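Local coordinates for polysaccharide biosynthesis protein CapD (Bacillus thuringiensis HD-771, PDB 6BWC) that probably acts on UDP-N-acetylglucosamine with the help of bound NADP, as an enzyme of the pathway to CMP-pseudaminic acid, at residues F4-V10 / E30-R36; G20-L24 / L48-F52. The protein carries 2 engineered substitutions. One frame throughout, in Å; residues are numbered along the deposited sequence.

Interaction 1 (F4-V10 / E30-R36); sequences FFKDKNV and EKPKVVR
N9 pairs with V34 and V10 with V35 as parallel bridges between neighbouring strands, and the backbone bonds fix the register. V34 N donates to K8 O (3.3 Å), which also takes a weak bond from K33 N. One step on, V10 N donates to V34 O at 3.1 Å, and R36 N closes the ladder on V10 O at 2.6 Å. Ahead of the strands, D7 N, in the type II turn from F5 to K8, reaches K31 O (3.2 Å) just after helix 18-29.

E30 makes the one side-chain hydrogen bond across the contact. E30 OE1 accepts from F5 N at 3.0 Å with an N-H...O angle of 150°, the amide lying almost in line with the C-O bond. Carboxylate and F5 ring planes differ by only 16°, with E30 OE1 nearest F5 CD2 and approaching the ring obliquely. E30 OE2 forms a salt bridge with K219. N9 runs beside K33, both extending in one direction: chi1 of -61° sets CG next to the backbone N, and N9 OD1 lies 3.3 Å from K33 CB, while N9 ND2 bonds N78 O.

Apolar contact is limited: besides F5 CB near P32 CB, V10 CG1 and V35 CG1 are 4.4 Å apart on the sheet face that helix 18-29 covers; N9 and V34 occupy the other face.

The strand pairing thus joins the two parallel strands of a Rossmann-type beta-alpha-beta unit. E30, held through one oxygen by an amide and through the other by a lysine, ties the approach to the first strand to the helix end.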
ATOM      1  N   PHE C   4      20.344  24.157  26.185  1.00 29.58           N
ATOM      2  CA  PHE C   4      20.498  23.021  25.249  1.00 26.85           C
ATOM      3  C   PHE C   4      19.812  23.211  23.869  1.00 26.36           C
ATOM      4  O   PHE C   4      20.356  22.807  22.831  1.00 25.47           O
ATOM      5  CB  PHE C   4      19.964  21.744  25.942  1.00 25.79           C
ATOM      6  CG  PHE C   4      20.193  20.446  25.176  1.00 25.15           C
ATOM      7  CD1 PHE C   4      21.398  19.742  25.289  1.00 24.77           C
ATOM      8  CD2 PHE C   4      19.175  19.888  24.398  1.00 24.45           C
ATOM      9  CE1 PHE C   4      21.588  18.537  24.621  1.00 24.65           C
ATOM     10  CE2 PHE C   4      19.365  18.695  23.714  1.00 24.10           C
ATOM     11  CZ  PHE C   4      20.574  18.015  23.831  1.00 24.47           C
ATOM     12  N   PHE C   5      18.618  23.801  23.857  1.00 25.80           N
ATOM     13  CA  PHE C   5      17.826  23.895  22.632  1.00 25.77           C
ATOM     14  C   PHE C   5      18.044  25.209  21.890  1.00 27.32           C
ATOM     15  O   PHE C   5      17.453  25.423  20.823  1.00 27.51           O
ATOM     16  CB  PHE C   5      16.349  23.699  22.937  1.00 25.73           C
ATOM     17  CG  PHE C   5      16.001  22.308  23.415  1.00 25.83           C
ATOM     18  CD1 PHE C   5      16.210  21.203  22.593  1.00 25.62           C
ATOM     19  CD2 PHE C   5      15.422  22.102  24.675  1.00 25.73           C
ATOM     20  CE1 PHE C   5      15.867  19.920  23.014  1.00 26.06           C
ATOM     21  CE2 PHE C   5      15.080  20.825  25.099  1.00 26.17           C
ATOM     22  CZ  PHE C   5      15.305  19.728  24.267  1.00 26.17           C
ATOM     23  N   LYS C   6      18.890  26.076  22.458  1.00 28.14           N
ATOM     24  CA  LYS C   6      19.356  27.303  21.817  1.00 27.14           C
ATOM     25  C   LYS C   6      19.622  27.047  20.351  1.00 25.58           C
ATOM     26  O   LYS C   6      20.514  26.303  19.994  1.00 23.33           O
ATOM     27  CB  LYS C   6      20.646  27.791  22.499  1.00 29.24           C
ATOM     28  CG  LYS C   6      21.236  29.098  21.963  1.00 30.29           C
ATOM     29  CD  LYS C   6      20.509  30.322  22.518  1.00 30.94           C
ATOM     30  CE  LYS C   6      21.138  31.633  22.053  1.00 31.18           C
ATOM     31  NZ  LYS C   6      22.555  31.801  22.494  1.00 30.69           N
ATOM     32  N   ASP C   7      18.813  27.669  19.511  1.00 26.68           N
ATOM     33  CA  ASP C   7      19.031  27.680  18.086  1.00 26.63           C
ATOM     34  C   ASP C   7      18.977  26.328  17.398  1.00 26.21           C
ATOM     35  O   ASP C   7      19.642  26.112  16.384  1.00 25.28           O
ATOM     36  CB  ASP C   7      20.330  28.418  17.788  1.00 28.07           C
ATOM     37  CG  ASP C   7      20.068  29.733  17.171  1.00 31.04           C
ATOM     38  OD1 ASP C   7      19.512  30.608  17.896  1.00 30.76           O
ATOM     39  OD2 ASP C   7      20.361  29.854  15.947  1.00 33.11           O
ATOM     40  N   LYS C   8      18.162  25.426  17.947  1.00 26.43           N
ATOM     41  CA  LYS C   8      17.904  24.110  17.345  1.00 25.49           C
ATOM     42  C   LYS C   8      16.485  24.033  16.739  1.00 23.69           C
ATOM     43  O   LYS C   8      15.665  24.959  16.877  1.00 23.77           O
ATOM     44  CB  LYS C   8      18.114  22.988  18.385  1.00 25.72           C
ATOM     45  CG  LYS C   8      19.490  22.965  19.032  1.00 25.93           C
ATOM     46  CD  LYS C   8      20.598  22.611  18.044  1.00 26.32           C
ATOM     47  CE  LYS C   8      21.881  22.203  18.773  1.00 27.12           C
ATOM     48  NZ  LYS C   8      23.125  22.507  18.003  1.00 27.24           N
ATOM     49  N   ASN C   9      16.237  22.924  16.047  1.00 22.04           N
ATOM     50  CA  ASN C   9      14.953  22.603  15.434  1.00 20.97           C
ATOM     51  C   ASN C   9      14.314  21.424  16.167  1.00 20.31           C
ATOM     52  O   ASN C   9      14.967  20.396  16.382  1.00 21.32           O
ATOM     53  CB  ASN C   9      15.197  22.246  13.965  1.00 20.58           C
ATOM     54  CG  ASN C   9      15.820  23.391  13.179  1.00 20.14           C
ATOM     55  OD1 ASN C   9      15.964  24.487  13.682  1.00 19.80           O
ATOM     56  ND2 ASN C   9      16.166  23.137  11.932  1.00 20.33           N
ATOM     57  N   VAL C  10      13.046  21.551  16.554  1.00 19.08           N
ATOM     58  CA  VAL C  10      12.405  20.541  17.402  1.00 18.32           C
ATOM     59  C   VAL C  10      11.023  20.167  16.888  1.00 17.63           C
ATOM     60  O   VAL C  10      10.217  21.054  16.593  1.00 17.28           O
ATOM     61  CB  VAL C  10      12.277  21.055  18.848  1.00 18.12           C
ATOM     62  CG1 VAL C  10      11.528  20.047  19.725  1.00 18.38           C
ATOM     63  CG2 VAL C  10      13.660  21.374  19.404  1.00 17.83           C
ATOM     64  N   GLU C  30      14.093  28.072  26.223  1.00 25.20           N
ATOM     65  CA  GLU C  30      15.499  27.974  25.788  1.00 24.30           C
ATOM     66  C   GLU C  30      15.769  28.561  24.385  1.00 24.66           C
ATOM     67  O   GLU C  30      16.910  28.578  23.908  1.00 23.57           O
ATOM     68  CB  GLU C  30      15.981  26.537  25.857  1.00 23.55           C
ATOM     69  CG  GLU C  30      16.210  26.059  27.277  1.00 22.51           C
ATOM     70  CD  GLU C  30      16.428  24.570  27.351  1.00 21.56           C
ATOM     71  OE1 GLU C  30      17.027  24.010  26.412  1.00 21.71           O
ATOM     72  OE2 GLU C  30      16.002  23.965  28.346  1.00 20.34           O
ATOM     73  N   LYS C  31      14.716  29.038  23.730  1.00 25.44           N
ATOM     74  CA  LYS C  31      14.837  29.916  22.572  1.00 26.48           C
ATOM     75  C   LYS C  31      15.462  29.191  21.361  1.00 24.46           C
ATOM     76  O   LYS C  31      16.558  29.505  20.947  1.00 24.23           O
ATOM     77  CB  LYS C  31      15.605  31.184  22.980  1.00 29.06           C
ATOM     78  CG  LYS C  31      15.246  32.431  22.177  1.00 32.48           C
ATOM     79  CD  LYS C  31      14.018  33.147  22.728  1.00 34.91           C
ATOM     80  CE  LYS C  31      14.319  34.024  23.941  1.00 37.59           C
ATOM     81  NZ  LYS C  31      13.082  34.514  24.652  1.00 39.62           N
ATOM     82  N   PRO C  32      14.754  28.199  20.803  1.00 23.62           N
ATOM     83  CA  PRO C  32      15.227  27.404  19.671  1.00 23.17           C
ATOM     84  C   PRO C  32      14.920  28.055  18.351  1.00 21.27           C
ATOM     85  O   PRO C  32      14.111  28.986  18.306  1.00 19.91           O
ATOM     86  CB  PRO C  32      14.379  26.139  19.781  1.00 24.00           C
ATOM     87  CG  PRO C  32      13.058  26.649  20.252  1.00 24.09           C
ATOM     88  CD  PRO C  32      13.383  27.798  21.179  1.00 24.23           C
ATOM     89  N   LYS C  33      15.503  27.536  17.281  1.00 20.22           N
ATOM     90  CA  LYS C  33      15.258  28.135  15.989  1.00 21.73           C
ATOM     91  C   LYS C  33      13.792  28.035  15.619  1.00 19.63           C
ATOM     92  O   LYS C  33      13.168  29.053  15.321  1.00 19.22           O
ATOM     93  CB  LYS C  33      16.105  27.537  14.872  1.00 24.44           C
ATOM     94  CG  LYS C  33      15.878  28.264  13.530  1.00 26.99           C
ATOM     95  CD  LYS C  33      17.113  28.275  12.634  1.00 28.86           C
ATOM     96  CE  LYS C  33      17.149  29.487  11.710  1.00 30.50           C
ATOM     97  NZ  LYS C  33      18.504  29.628  11.102  1.00 31.78           N
ATOM     98  N   VAL C  34      13.270  26.812  15.648  1.00 17.69           N
ATOM     99  CA  VAL C  34      11.852  26.549  15.424  1.00 16.15           C
ATOM    100  C   VAL C  34      11.454  25.361  16.272  1.00 15.37           C
ATOM    101  O   VAL C  34      12.290  24.521  16.562  1.00 14.83           O
ATOM    102  CB  VAL C  34      11.537  26.291  13.927  1.00 15.91           C
ATOM    103  CG1 VAL C  34      12.074  24.949  13.444  1.00 16.03           C
ATOM    104  CG2 VAL C  34      10.056  26.364  13.669  1.00 15.80           C
ATOM    105  N   VAL C  35      10.193  25.329  16.688  1.00 15.14           N
ATOM    106  CA  VAL C  35       9.565  24.147  17.272  1.00 14.95           C
ATOM    107  C   VAL C  35       8.396  23.829  16.375  1.00 14.68           C
ATOM    108  O   VAL C  35       7.640  24.726  16.035  1.00 15.16           O
ATOM    109  CB  VAL C  35       8.993  24.410  18.689  1.00 15.44           C
ATOM    110  CG1 VAL C  35       8.427  23.121  19.300  1.00 15.25           C
ATOM    111  CG2 VAL C  35      10.062  25.009  19.607  1.00 15.69           C
ATOM    112  N   ARG C  36       8.232  22.572  15.998  1.00 14.09           N
ATOM    113  CA  ARG C  36       7.092  22.159  15.204  1.00 13.62           C
ATOM    114  C   ARG C  36       6.094  21.393  16.068  1.00 13.66           C
ATOM    115  O   ARG C  36       6.489  20.637  16.954  1.00 13.55           O
ATOM    116  CB  ARG C  36       7.582  21.310  14.043  1.00 13.61           C
ATOM    117  CG  ARG C  36       8.534  22.076  13.115  1.00 13.46           C
ATOM    118  CD  ARG C  36       8.808  21.351  11.795  1.00 12.92           C
ATOM    119  NE  ARG C  36       9.921  21.954  11.041  1.00 12.43           N
ATOM    120  CZ  ARG C  36      10.640  21.335  10.100  1.00 12.34           C
ATOM    121  NH1 ARG C  36      10.402  20.075   9.764  1.00 12.98           N
ATOM    122  NH2 ARG C  36      11.635  21.950   9.492  1.00 12.03           N
TER

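Interaction 2 (G20-L24 / L48-F52); sequences GKSIL and LQEEF
K21 and L24 of helix 18-29 face L48, E51 and F52 at the end of helix 42-51, within the Rossmann-type fold that holds NADP. G20 fits the last glycine of a GxGxxG pattern, consistent with a dinucleotide-binding turn leading into the first of these helices, and the K21 side chain comes within about 7 Å of a bound NADP.

K21 can be followed outward. Its CB is directed at the second helix, with CG set beside the backbone N (chi1 -81°). K21 CG lies 4.0 Å from L48 CD1, and K21 CD comes closer to that same methyl, at 3.5 Å; the lysine and leucine chains run antiparallel past one another. A bend at chi3 (-62°) turns the chain beyond CD off the line of the aliphatic run and brings the amine to E51. There K21 NZ makes a salt bridge to E51 OE2 at 3.3 Å, with a weak hydrogen bond, and stands 3.7 Å from E51 OE1. E51 meets the lysine head-on, its chain stretched out past CG.

Deeper in, the contact is wholly apolar. The ends of L24 and L48 meet, their CD2 methyls 4.1 Å apart. Both leucines also rest on V37 of strand 34-39, so the sheet floors the groove between the helices. F52, the first residue beyond helix 42-51 to leave helical phi/psi, packs on I59 and Y61 of the edge strand 59-63. L24 CD2 meets the F52 ring obliquely, 4.3 Å from F52 CZ.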
ATOM      1  N   GLY C  20       2.511  17.231  25.462  1.00 19.98           N
ATOM      2  CA  GLY C  20       3.107  17.890  24.308  1.00 19.82           C
ATOM      3  C   GLY C  20       3.103  19.408  24.341  1.00 20.15           C
ATOM      4  O   GLY C  20       4.078  20.016  23.914  1.00 19.38           O
ATOM      5  N   LYS C  21       2.012  20.013  24.822  1.00 21.07           N
ATOM      6  CA  LYS C  21       1.984  21.458  25.059  1.00 23.18           C
ATOM      7  C   LYS C  21       2.961  21.877  26.153  1.00 23.81           C
ATOM      8  O   LYS C  21       3.745  22.816  25.956  1.00 24.94           O
ATOM      9  CB  LYS C  21       0.605  21.968  25.462  1.00 25.49           C
ATOM     10  CG  LYS C  21      -0.371  22.207  24.314  1.00 28.24           C
ATOM     11  CD  LYS C  21      -1.382  23.319  24.647  1.00 30.46           C
ATOM     12  CE  LYS C  21      -2.285  23.028  25.848  1.00 31.52           C
ATOM     13  NZ  LYS C  21      -2.488  24.256  26.677  1.00 31.26           N
ATOM     14  N   SER C  22       2.929  21.209  27.305  1.00 22.73           N
ATOM     15  CA  SER C  22       3.842  21.595  28.391  1.00 22.41           C
ATOM     16  C   SER C  22       5.309  21.550  27.915  1.00 22.73           C
ATOM     17  O   SER C  22       6.038  22.521  28.114  1.00 22.27           O
ATOM     18  CB  SER C  22       3.641  20.752  29.661  1.00 21.83           C
ATOM     19  OG  SER C  22       3.920  21.523  30.820  1.00 20.42           O
ATOM     20  N   ILE C  23       5.714  20.461  27.248  1.00 22.55           N
ATOM     21  CA  ILE C  23       7.052  20.397  26.600  1.00 22.89           C
ATOM     22  C   ILE C  23       7.320  21.597  25.661  1.00 23.34           C
ATOM     23  O   ILE C  23       8.418  22.154  25.674  1.00 23.55           O
ATOM     24  CB  ILE C  23       7.267  19.093  25.786  1.00 22.13           C
ATOM     25  CG1 ILE C  23       7.299  17.867  26.710  1.00 22.26           C
ATOM     26  CG2 ILE C  23       8.576  19.159  24.981  1.00 21.43           C
ATOM     27  CD1 ILE C  23       7.121  16.540  25.990  1.00 22.44           C
ATOM     28  N   LEU C  24       6.322  21.954  24.841  1.00 23.35           N
ATOM     29  CA  LEU C  24       6.402  23.077  23.885  1.00 22.65           C
ATOM     30  C   LEU C  24       6.832  24.364  24.541  1.00 22.65           C
ATOM     31  O   LEU C  24       7.802  24.985  24.106  1.00 22.38           O
ATOM     32  CB  LEU C  24       5.044  23.310  23.195  1.00 22.04           C
ATOM     33  CG  LEU C  24       4.865  24.528  22.298  1.00 21.02           C
ATOM     34  CD1 LEU C  24       6.051  24.652  21.352  1.00 21.45           C
ATOM     35  CD2 LEU C  24       3.562  24.426  21.522  1.00 20.34           C
ATOM     36  N   LEU C  48      -4.613  26.102  20.127  1.00 25.02           N
ATOM     37  CA  LEU C  48      -3.201  26.344  20.460  1.00 24.61           C
ATOM     38  C   LEU C  48      -2.670  27.553  19.738  1.00 24.41           C
ATOM     39  O   LEU C  48      -2.154  28.467  20.366  1.00 24.69           O
ATOM     40  CB  LEU C  48      -2.333  25.126  20.110  1.00 25.30           C
ATOM     41  CG  LEU C  48      -0.818  25.114  20.428  1.00 25.35           C
ATOM     42  CD1 LEU C  48      -0.529  25.373  21.896  1.00 24.92           C
ATOM     43  CD2 LEU C  48      -0.210  23.771  20.021  1.00 24.98           C
ATOM     44  N   GLN C  49      -2.808  27.558  18.421  1.00 24.67           N
ATOM     45  CA  GLN C  49      -2.517  28.744  17.605  1.00 26.19           C
ATOM     46  C   GLN C  49      -2.998  30.049  18.299  1.00 26.05           C
ATOM     47  O   GLN C  49      -2.237  30.987  18.521  1.00 24.14           O
ATOM     48  CB  GLN C  49      -3.207  28.608  16.231  1.00 27.75           C
ATOM     49  CG  GLN C  49      -2.438  29.163  15.039  1.00 29.52           C
ATOM     50  CD  GLN C  49      -2.574  28.288  13.794  1.00 30.39           C
ATOM     51  OE1 GLN C  49      -3.122  28.707  12.782  1.00 30.38           O
ATOM     52  NE2 GLN C  49      -2.076  27.057  13.874  1.00 30.82           N
ATOM     53  N   GLU C  50      -4.266  30.073  18.675  1.00 27.34           N
ATOM     54  CA  GLU C  50      -4.861  31.267  19.264  1.00 29.52           C
ATOM     55  C   GLU C  50      -4.339  31.569  20.680  1.00 32.09           C
ATOM     56  O   GLU C  50      -4.217  32.728  21.092  1.00 34.29           O
ATOM     57  CB  GLU C  50      -6.383  31.147  19.274  1.00 28.41           C
ATOM     58  CG  GLU C  50      -7.065  32.495  19.208  1.00 28.22           C
ATOM     59  CD  GLU C  50      -6.879  33.210  17.888  1.00 26.99           C
ATOM     60  OE1 GLU C  50      -6.622  32.577  16.836  1.00 25.64           O
ATOM     61  OE2 GLU C  50      -7.018  34.437  17.915  1.00 27.85           O
ATOM     62  N   GLU C  51      -4.014  30.521  21.411  1.00 32.94           N
ATOM     63  CA  GLU C  51      -3.458  30.659  22.738  1.00 34.27           C
ATOM     64  C   GLU C  51      -2.018  31.171  22.689  1.00 35.59           C
ATOM     65  O   GLU C  51      -1.550  31.761  23.645  1.00 35.24           O
ATOM     66  CB  GLU C  51      -3.532  29.303  23.401  1.00 35.16           C
ATOM     67  CG  GLU C  51      -3.270  29.252  24.879  1.00 36.19           C
ATOM     68  CD  GLU C  51      -3.272  27.817  25.343  1.00 38.15           C
ATOM     69  OE1 GLU C  51      -4.030  26.998  24.747  1.00 35.81           O
ATOM     70  OE2 GLU C  51      -2.493  27.507  26.273  1.00 41.84           O
ATOM     71  N   PHE C  52      -1.321  30.948  21.577  1.00 38.03           N
ATOM     72  CA  PHE C  52       0.025  31.493  21.361  1.00 40.42           C
ATOM     73  C   PHE C  52      -0.065  32.687  20.409  1.00 45.03           C
ATOM     74  O   PHE C  52       0.545  32.689  19.349  1.00 45.61           O
ATOM     75  CB  PHE C  52       0.982  30.390  20.842  1.00 38.76           C
ATOM     76  CG  PHE C  52       1.447  29.444  21.918  1.00 36.25           C
ATOM     77  CD1 PHE C  52       0.553  28.594  22.552  1.00 34.85           C
ATOM     78  CD2 PHE C  52       2.768  29.444  22.340  1.00 35.82           C
ATOM     79  CE1 PHE C  52       0.966  27.750  23.575  1.00 34.00           C
ATOM     80  CE2 PHE C  52       3.190  28.595  23.355  1.00 35.00           C
ATOM     81  CZ  PHE C  52       2.287  27.745  23.971  1.00 34.12           C
TER

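In the fold
The segments alternate along the chain, 4-10, 20-24, 30-36 and 48-52, so the two contacts interlock rather than follow one another. Their centres are 15 Å apart. Interaction 1 pairs strands 9-13 and 34-39, while interaction 2 sets helix 18-29, which joins those strands, against helix 42-51, which leads on toward strand 59-63 at the edge of the large sheet. They meet directly where V35 CG1 of interaction 1 lies 3.5 Å from L24 CD1 of interaction 2. Together they assemble successive beta-alpha-beta units of the Rossmann-type domain, interaction 2 lying nearer the chain's centre and the NADP site.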